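Local coordinates for AlyGC (Glaciecola chathamensis, PDB 5GKD), which cleaves the polysaccharide alginate as a lyase of polysaccharide lyase family 6, with a calcium ion bound in its N-terminal parallel beta-helix, at residues 196-201 with 220-225. Residues are numbered along the deposited sequence; the frame is centred on the assembly and turned at random.
Sequences DSFTLV and SGKNSI
N223 OD1 accepts the backbone N-H of T199 at 2.8 Å, with the donor tilted 26° from the amide plane of N223. The N of F198 is nearly as close to this oxygen, but at a poor angle for bonding. The other end of the amide is fixed too: ND2 donates in the amide plane to S220 OG, 2.8 Å away, and also to N218. S220 OG in turn meets I187 O, and S197 CB packs against both N223 OD1 and S220 OG. Within 196-201, S197 OG donates to T199 OG1, and both hydroxyls bond the amide of N162 on the preceding coil.

S197 N reaches G221 O at 3.0 Å. Beyond the turn the strands run parallel: S224 N donates to T199 O at 2.9 Å, and V201 N to S224 O, both nearly straight. V201 and I225 point to the face lined by L185, I187 and I216, whereas L200 CD1 lies against S224 OG on the other.

On the outer side, the F198 ring lies alongside K222, CE1 3.6 Å from K222 CB, while its edge meets K222 O and H163 stacks on the ring. The bent K222 chain crosses D196, ending in a long, weak salt bridge from NZ to OD1 (3.3 Å).

This is a turn between faces of a right-handed parallel beta-helix, where successive coils stack. N223 bridges the coils with its amide, supplying a buried backbone N-H with an acceptor where the strand pairing breaks.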
loop_
_atom_site.group_PDB
_atom_site.type_symbol
_atom_site.label_atom_id
_atom_site.label_comp_id
_atom_site.label_asym_id
_atom_site.label_seq_id
_atom_site.Cartn_x
_atom_site.Cartn_y
_atom_site.Cartn_z
ATOM N N ASP A 196 23.817 30.804 15.278
ATOM C CA ASP A 196 24.527 31.355 14.132
ATOM C C ASP A 196 25.290 30.238 13.433
ATOM O O ASP A 196 26.149 29.594 14.041
ATOM C CB ASP A 196 25.506 32.448 14.559
ATOM C CG ASP A 196 24.820 33.706 15.047
ATOM O OD1 ASP A 196 23.681 33.983 14.625
ATOM O OD2 ASP A 196 25.441 34.430 15.838
ATOM N N SER A 197 25.007 30.039 12.150
ATOM C CA SER A 197 25.663 29.005 11.369
ATOM C C SER A 197 26.858 29.517 10.572
ATOM O O SER A 197 27.856 28.806 10.465
ATOM C CB SER A 197 24.641 28.345 10.437
ATOM O OG SER A 197 25.243 27.348 9.639
ATOM N N PHE A 198 26.782 30.731 10.016
ATOM C CA PHE A 198 27.855 31.332 9.205
ATOM C C PHE A 198 28.171 30.508 7.959
ATOM O O PHE A 198 29.307 30.471 7.507
ATOM C CB PHE A 198 29.138 31.538 10.012
ATOM C CG PHE A 198 28.978 32.418 11.230
ATOM C CD1 PHE A 198 28.262 33.591 11.174
ATOM C CD2 PHE A 198 29.594 32.081 12.420
ATOM C CE1 PHE A 198 28.146 34.414 12.301
ATOM C CE2 PHE A 198 29.475 32.894 13.542
ATOM C CZ PHE A 198 28.743 34.056 13.481
ATOM N N THR A 199 27.178 29.839 7.391
ATOM C CA THR A 199 27.397 29.011 6.213
ATOM C C THR A 199 27.442 29.854 4.945
ATOM O O THR A 199 26.618 30.742 4.750
ATOM C CB THR A 199 26.287 27.970 6.089
ATOM O OG1 THR A 199 26.311 27.103 7.233
ATOM C CG2 THR A 199 26.461 27.156 4.820
ATOM N N LEU A 200 28.387 29.538 4.071
ATOM C CA LEU A 200 28.593 30.218 2.799
ATOM C C LEU A 200 28.097 29.327 1.663
ATOM O O LEU A 200 28.629 28.234 1.453
ATOM C CB LEU A 200 30.076 30.547 2.616
ATOM C CG LEU A 200 30.549 31.177 1.311
ATOM C CD1 LEU A 200 29.662 32.365 1.076
ATOM C CD2 LEU A 200 32.002 31.652 1.371
ATOM N N VAL A 201 27.096 29.800 0.925
ATOM C CA VAL A 201 26.504 29.073 -0.188
ATOM C C VAL A 201 26.659 29.936 -1.428
ATOM O O VAL A 201 25.890 30.881 -1.621
ATOM C CB VAL A 201 25.027 28.739 0.047
ATOM C CG1 VAL A 201 24.469 27.936 -1.143
ATOM C CG2 VAL A 201 24.835 28.002 1.357
ATOM N N SER A 220 18.622 29.259 10.011
ATOM C CA SER A 220 19.643 29.560 11.005
ATOM C C SER A 220 20.111 30.987 10.750
ATOM O O SER A 220 19.643 31.655 9.820
ATOM C CB SER A 220 20.797 28.569 10.945
ATOM O OG SER A 220 21.238 28.392 9.615
ATOM N N GLY A 221 21.068 31.433 11.560
ATOM C CA GLY A 221 21.481 32.822 11.571
ATOM C C GLY A 221 22.759 33.103 10.805
ATOM O O GLY A 221 23.665 32.280 10.752
ATOM N N LYS A 222 22.806 34.297 10.211
ATOM C CA LYS A 222 24.041 34.910 9.709
ATOM C C LYS A 222 24.722 34.062 8.636
ATOM O O LYS A 222 25.947 33.935 8.590
ATOM C CB LYS A 222 24.998 35.220 10.861
ATOM C CG LYS A 222 24.303 35.938 12.017
ATOM C CD LYS A 222 25.046 37.183 12.453
ATOM C CE LYS A 222 25.005 37.380 13.970
ATOM N NZ LYS A 222 23.665 37.257 14.579
ATOM N N ASN A 223 23.927 33.499 7.751
ATOM C CA ASN A 223 24.466 32.792 6.610
ATOM C C ASN A 223 24.565 33.750 5.439
ATOM O O ASN A 223 23.947 34.807 5.430
ATOM C CB ASN A 223 23.587 31.591 6.269
ATOM C CG ASN A 223 23.488 30.614 7.421
ATOM O OD1 ASN A 223 24.493 30.306 8.063
ATOM N ND2 ASN A 223 22.272 30.146 7.712
ATOM N N SER A 224 25.355 33.368 4.445
ATOM C CA SER A 224 25.548 34.172 3.242
ATOM C C SER A 224 25.237 33.316 2.017
ATOM O O SER A 224 25.937 32.338 1.737
ATOM C CB SER A 224 26.974 34.740 3.203
ATOM O OG SER A 224 27.305 35.190 1.909
ATOM N N ILE A 225 24.164 33.661 1.315
ATOM C CA ILE A 225 23.698 32.903 0.154
ATOM C C ILE A 225 23.835 33.816 -1.052
ATOM O O ILE A 225 23.057 34.768 -1.208
ATOM C CB ILE A 225 22.254 32.415 0.335
ATOM C CG1 ILE A 225 22.143 31.606 1.628
ATOM C CG2 ILE A 225 21.834 31.573 -0.849
ATOM C CD1 ILE A 225 20.725 31.507 2.170
#